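Local coordinates for protein hemin degrading factor (Pseudomonas aeruginosa, PDB 4MF9) that binds heme through an axial histidine, probably traffics it inside the cell and acts as a heme-degrading enzyme, at residues Glu241-Ala255 with Asp348-Leu360. Sequence-based numbering, arbitrary orientation.
Sequences ERLDNGDLAKLFEAA and DDWRELAESFKAL
F357, just past helix 348-355, turns its ring onto the first turns of helix 247-255. With CG beside its own backbone N (chi1 -71°), the ring reaches D247, K250 and L251 together. The D247 carboxylate and the ring run alongside with opposite headings, their planes 51° apart, and D247 CG comes to 3.5 Å from F357 CD1. Farther out, F357 CE1 meets K250 CB at 3.9 Å, while CE2 and CZ lie along the backbone and CB of L251. Beyond the ring, L251 and L353 carry the helix pair. Their side chains cross obliquely, CG to CG at 4.0 Å, and L353 forks between two alanines, CD1 to A254 CB (3.8 Å) and CD2 to A255. The CD2 methyl of L251 meets the edge of the W350 ring, near its plane, and A354 CB of W350's own helix lies above one ring face, offset toward its rim. At the opposite end the C-terminal tail runs beside the edge strand: L360 N donates a nearly straight bond to R242 O (3.0 Å). The L360 side chain then spreads over the turn after the strand, CD2 at 3.6 Å from D244 N and CD1 beside the R242 guanidinium. E241 rests its carboxylate against A359 CB and forms salt bridges with R310 and R312, R312 also pairing with E355. The axes of segments 247-255 and 348-355 come within 10.7 Å, their directions 146° apart, on one face of the antiparallel sheet that includes strands 320-326 and 332-338, where W323 meets F357 and L251, and L336 touches L251 and W350.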
loop_
_atom_site.group_PDB
_atom_site.type_symbol
_atom_site.label_atom_id
_atom_site.label_comp_id
_atom_site.label_asym_id
_atom_site.label_seq_id
_atom_site.Cartn_x
_atom_site.Cartn_y
_atom_site.Cartn_z
ATOM N N GLU A 241 7.087 19.292 -11.391
ATOM C CA GLU A 241 6.499 20.540 -10.947
ATOM C C GLU A 241 5.571 20.335 -9.780
ATOM O O GLU A 241 4.767 19.514 -9.854
ATOM C CB GLU A 241 5.665 21.153 -12.062
ATOM C CG GLU A 241 6.341 21.335 -13.391
ATOM C CD GLU A 241 5.401 21.928 -14.444
ATOM O OE1 GLU A 241 5.532 23.083 -14.739
ATOM O OE2 GLU A 241 4.559 21.271 -14.970
ATOM N N ARG A 242 5.677 21.136 -8.764
ATOM C CA ARG A 242 4.728 21.094 -7.639
ATOM C C ARG A 242 3.341 21.605 -8.011
ATOM O O ARG A 242 3.221 22.537 -8.722
ATOM C CB ARG A 242 5.276 21.806 -6.430
ATOM C CG ARG A 242 4.864 21.235 -5.086
ATOM C CD ARG A 242 5.630 21.953 -4.017
ATOM N NE ARG A 242 5.301 21.602 -2.675
ATOM C CZ ARG A 242 4.640 22.382 -1.850
ATOM N NH1 ARG A 242 4.224 23.533 -2.268
ATOM N NH2 ARG A 242 4.365 22.016 -0.627
ATOM N N LEU A 243 2.328 20.955 -7.493
ATOM C CA LEU A 243 0.934 21.289 -7.750
ATOM C C LEU A 243 0.188 21.666 -6.471
ATOM O O LEU A 243 0.585 21.285 -5.361
ATOM C CB LEU A 243 0.217 20.105 -8.398
ATOM C CG LEU A 243 0.833 19.552 -9.673
ATOM C CD1 LEU A 243 0.117 18.276 -10.087
ATOM C CD2 LEU A 243 0.806 20.591 -10.800
ATOM N N ASP A 244 -0.898 22.397 -6.614
ATOM C CA ASP A 244 -1.702 22.728 -5.465
ATOM C C ASP A 244 -2.233 21.393 -4.901
ATOM O O ASP A 244 -2.733 20.639 -5.594
ATOM C CB ASP A 244 -2.856 23.606 -5.889
ATOM C CG ASP A 244 -3.727 23.996 -4.737
ATOM O OD1 ASP A 244 -3.533 25.088 -4.231
ATOM O OD2 ASP A 244 -4.573 23.221 -4.375
ATOM N N ASN A 245 -2.070 21.177 -3.625
ATOM C CA ASN A 245 -2.455 19.914 -3.004
ATOM C C ASN A 245 -3.885 19.483 -3.284
ATOM O O ASN A 245 -4.182 18.286 -3.319
ATOM C CB ASN A 245 -2.207 19.972 -1.503
ATOM C CG ASN A 245 -0.741 19.918 -1.161
ATOM O OD1 ASN A 245 0.081 19.457 -1.958
ATOM N ND2 ASN A 245 -0.396 20.384 0.033
ATOM N N GLY A 246 -4.774 20.456 -3.482
ATOM C CA GLY A 246 -6.177 20.152 -3.698
ATOM C C GLY A 246 -6.468 19.651 -5.096
ATOM O O GLY A 246 -7.576 19.213 -5.385
ATOM N N ASP A 247 -5.513 19.777 -6.008
ATOM C CA ASP A 247 -5.685 19.304 -7.379
ATOM C C ASP A 247 -5.887 17.780 -7.497
ATOM O O ASP A 247 -6.487 17.337 -8.416
ATOM C CB ASP A 247 -4.556 19.800 -8.316
ATOM C CG ASP A 247 -4.702 21.273 -8.715
ATOM O OD1 ASP A 247 -5.709 21.850 -8.360
ATOM O OD2 ASP A 247 -3.835 21.834 -9.385
ATOM N N LEU A 248 -5.270 17.000 -6.615
ATOM C CA LEU A 248 -5.340 15.550 -6.740
ATOM C C LEU A 248 -6.779 15.030 -6.764
ATOM O O LEU A 248 -7.126 14.216 -7.617
ATOM C CB LEU A 248 -4.533 14.868 -5.633
ATOM C CG LEU A 248 -4.589 13.337 -5.621
ATOM C CD1 LEU A 248 -4.055 12.710 -6.898
ATOM C CD2 LEU A 248 -3.845 12.837 -4.422
ATOM N N ALA A 249 -7.622 15.518 -5.857
ATOM C CA ALA A 249 -9.035 15.124 -5.838
ATOM C C ALA A 249 -9.750 15.537 -7.127
ATOM O O ALA A 249 -10.609 14.815 -7.648
ATOM C CB ALA A 249 -9.738 15.737 -4.628
ATOM N N LYS A 250 -9.402 16.698 -7.625
ATOM C CA LYS A 250 -9.972 17.245 -8.827
ATOM C C LYS A 250 -9.656 16.427 -10.035
ATOM O O LYS A 250 -10.463 16.283 -10.846
ATOM C CB LYS A 250 -9.574 18.671 -9.007
ATOM C CG LYS A 250 -10.303 19.588 -8.077
ATOM C CD LYS A 250 -9.476 20.750 -7.721
ATOM C CE LYS A 250 -10.315 21.814 -7.079
ATOM N NZ LYS A 250 -9.790 23.144 -7.356
ATOM N N LEU A 251 -8.442 15.882 -10.091
ATOM C CA LEU A 251 -8.030 14.982 -11.174
ATOM C C LEU A 251 -8.833 13.679 -11.160
ATOM O O LEU A 251 -9.236 13.182 -12.219
ATOM C CB LEU A 251 -6.515 14.708 -11.139
ATOM C CG LEU A 251 -5.986 13.892 -12.319
ATOM C CD1 LEU A 251 -4.597 14.322 -12.712
ATOM C CD2 LEU A 251 -5.973 12.411 -11.951
ATOM N N PHE A 252 -9.044 13.117 -9.969
ATOM C CA PHE A 252 -9.918 11.955 -9.825
ATOM C C PHE A 252 -11.303 12.285 -10.378
ATOM O O PHE A 252 -11.857 11.528 -11.185
ATOM C CB PHE A 252 -10.045 11.551 -8.351
ATOM C CG PHE A 252 -8.966 10.603 -7.869
ATOM C CD1 PHE A 252 -8.925 9.286 -8.312
ATOM C CD2 PHE A 252 -8.023 11.024 -6.937
ATOM C CE1 PHE A 252 -7.933 8.407 -7.850
ATOM C CE2 PHE A 252 -7.035 10.157 -6.475
ATOM C CZ PHE A 252 -6.997 8.846 -6.931
ATOM N N GLU A 253 -11.823 13.436 -9.989
ATOM C CA GLU A 253 -13.144 13.887 -10.386
ATOM C C GLU A 253 -13.235 14.029 -11.892
ATOM O O GLU A 253 -14.144 13.572 -12.523
ATOM C CB GLU A 253 -13.424 15.206 -9.704
ATOM C CG GLU A 253 -14.100 15.036 -8.383
ATOM C CD GLU A 253 -14.043 16.225 -7.481
ATOM O OE1 GLU A 253 -13.289 17.146 -7.729
ATOM O OE2 GLU A 253 -14.750 16.218 -6.477
ATOM N N ALA A 254 -12.195 14.591 -12.484
ATOM C CA ALA A 254 -12.146 14.767 -13.931
ATOM C C ALA A 254 -12.024 13.418 -14.636
ATOM O O ALA A 254 -12.655 13.196 -15.664
ATOM C CB ALA A 254 -10.993 15.681 -14.314
ATOM N N ALA A 255 -11.206 12.521 -14.086
ATOM C CA ALA A 255 -11.054 11.175 -14.645
ATOM C C ALA A 255 -12.356 10.385 -14.513
ATOM O O ALA A 255 -12.696 9.559 -15.367
ATOM C CB ALA A 255 -9.907 10.430 -13.952
ATOM N N ASP A 348 -2.749 9.535 -24.688
ATOM C CA ASP A 348 -2.830 10.965 -24.793
ATOM C C ASP A 348 -3.820 11.556 -23.829
ATOM O O ASP A 348 -3.607 12.591 -23.321
ATOM C CB ASP A 348 -3.181 11.385 -26.238
ATOM C CG ASP A 348 -2.248 10.801 -27.292
ATOM O OD1 ASP A 348 -2.641 10.548 -28.433
ATOM O OD2 ASP A 348 -1.100 10.581 -27.016
ATOM N N ASP A 349 -4.903 10.867 -23.588
ATOM C CA ASP A 349 -5.926 11.379 -22.725
ATOM C C ASP A 349 -5.415 11.538 -21.299
ATOM O O ASP A 349 -5.673 12.495 -20.628
ATOM C CB ASP A 349 -7.282 10.593 -22.863
ATOM C CG ASP A 349 -7.174 9.111 -22.517
ATOM O OD1 ASP A 349 -8.111 8.347 -22.817
ATOM O OD2 ASP A 349 -6.150 8.700 -21.986
ATOM N N TRP A 350 -4.626 10.585 -20.883
ATOM C CA TRP A 350 -3.999 10.680 -19.572
ATOM C C TRP A 350 -3.044 11.872 -19.502
ATOM O O TRP A 350 -3.158 12.717 -18.603
ATOM C CB TRP A 350 -3.250 9.399 -19.199
ATOM C CG TRP A 350 -2.319 9.636 -18.043
ATOM C CD1 TRP A 350 -0.946 9.642 -18.066
ATOM C CD2 TRP A 350 -2.697 9.948 -16.699
ATOM N NE1 TRP A 350 -0.456 9.923 -16.809
ATOM C CE2 TRP A 350 -1.513 10.113 -15.955
ATOM C CE3 TRP A 350 -3.925 10.095 -16.052
ATOM C CZ2 TRP A 350 -1.530 10.419 -14.596
ATOM C CZ3 TRP A 350 -3.937 10.397 -14.718
ATOM C CH2 TRP A 350 -2.752 10.558 -14.001
ATOM N N ARG A 351 -2.174 11.978 -20.489
ATOM C CA ARG A 351 -1.169 12.995 -20.464
ATOM C C ARG A 351 -1.798 14.349 -20.498
ATOM O O ARG A 351 -1.413 15.175 -19.820
ATOM C CB ARG A 351 -0.130 12.775 -21.558
ATOM C CG ARG A 351 0.831 13.942 -21.721
ATOM C CD ARG A 351 1.910 13.736 -22.779
ATOM N NE ARG A 351 2.725 12.569 -22.595
ATOM C CZ ARG A 351 3.702 12.159 -23.375
ATOM N NH1 ARG A 351 4.069 12.843 -24.437
ATOM N NH2 ARG A 351 4.324 11.055 -23.076
ATOM N N GLU A 352 -2.831 14.520 -21.279
ATOM C CA GLU A 352 -3.553 15.741 -21.321
ATOM C C GLU A 352 -4.186 16.096 -19.981
ATOM O O GLU A 352 -4.096 17.190 -19.565
ATOM C CB GLU A 352 -4.607 15.698 -22.417
ATOM C CG GLU A 352 -5.544 16.886 -22.361
ATOM C CD GLU A 352 -6.660 16.818 -23.358
ATOM O OE1 GLU A 352 -7.089 17.869 -23.796
ATOM O OE2 GLU A 352 -7.108 15.713 -23.693
ATOM N N LEU A 353 -4.814 15.145 -19.334
ATOM C CA LEU A 353 -5.329 15.436 -18.024
ATOM C C LEU A 353 -4.274 15.738 -16.981
ATOM O O LEU A 353 -4.377 16.684 -16.275
ATOM C CB LEU A 353 -6.215 14.319 -17.558
ATOM C CG LEU A 353 -6.873 14.412 -16.178
ATOM C CD1 LEU A 353 -7.636 15.682 -15.990
ATOM C CD2 LEU A 353 -7.772 13.233 -15.957
ATOM N N ALA A 354 -3.232 14.946 -16.962
ATOM C CA ALA A 354 -2.104 15.133 -16.048
ATOM C C ALA A 354 -1.438 16.508 -16.215
ATOM O O ALA A 354 -0.931 17.082 -15.252
ATOM C CB ALA A 354 -1.085 14.034 -16.258
ATOM N N GLU A 355 -1.386 17.003 -17.418
ATOM C CA GLU A 355 -0.801 18.328 -17.658
ATOM C C GLU A 355 -1.788 19.484 -17.603
ATOM O O GLU A 355 -1.403 20.578 -17.602
ATOM C CB GLU A 355 -0.060 18.389 -18.978
ATOM C CG GLU A 355 0.986 17.346 -19.294
ATOM C CD GLU A 355 2.380 17.778 -18.899
ATOM O OE1 GLU A 355 2.495 18.758 -18.181
ATOM O OE2 GLU A 355 3.330 17.192 -19.353
ATOM N N SER A 356 -3.072 19.204 -17.547
ATOM C CA SER A 356 -4.078 20.268 -17.596
ATOM C C SER A 356 -4.032 21.175 -16.372
ATOM O O SER A 356 -4.505 22.313 -16.417
ATOM C CB SER A 356 -5.483 19.690 -17.775
ATOM O OG SER A 356 -5.923 19.029 -16.601
ATOM N N PHE A 357 -3.442 20.690 -15.283
ATOM C CA PHE A 357 -3.466 21.445 -14.032
ATOM C C PHE A 357 -2.262 22.370 -13.899
ATOM O O PHE A 357 -1.137 22.003 -14.247
ATOM C CB PHE A 357 -3.618 20.505 -12.823
ATOM C CG PHE A 357 -4.986 19.891 -12.711
ATOM C CD1 PHE A 357 -5.954 20.472 -11.908
ATOM C CD2 PHE A 357 -5.312 18.750 -13.427
ATOM C CE1 PHE A 357 -7.221 19.919 -11.814
ATOM C CE2 PHE A 357 -6.580 18.188 -13.336
ATOM C CZ PHE A 357 -7.531 18.774 -12.530
ATOM N N LYS A 358 -2.489 23.579 -13.406
ATOM C CA LYS A 358 -1.466 24.569 -13.334
ATOM C C LYS A 358 -0.454 24.365 -12.205
ATOM O O LYS A 358 -0.807 24.228 -11.109
ATOM C CB LYS A 358 -2.088 25.978 -13.303
ATOM C CG LYS A 358 -3.141 26.200 -14.376
ATOM C CD LYS A 358 -3.202 27.635 -14.901
ATOM C CE LYS A 358 -4.368 27.902 -15.850
ATOM N NZ LYS A 358 -4.827 26.689 -16.553
ATOM N N ALA A 359 0.820 24.460 -12.511
ATOM C CA ALA A 359 1.865 24.319 -11.503
ATOM C C ALA A 359 1.864 25.504 -10.543
ATOM O O ALA A 359 1.394 26.591 -10.886
ATOM C CB ALA A 359 3.227 24.201 -12.180
ATOM N N LEU A 360 2.394 25.301 -9.341
ATOM C CA LEU A 360 2.627 26.428 -8.447
ATOM C C LEU A 360 3.776 27.274 -8.998
ATOM O O LEU A 360 4.024 28.382 -8.516
ATOM C CB LEU A 360 2.955 25.954 -7.033
ATOM C CG LEU A 360 1.931 25.051 -6.329
ATOM C CD1 LEU A 360 2.346 24.748 -4.881
ATOM C CD2 LEU A 360 0.525 25.653 -6.409
#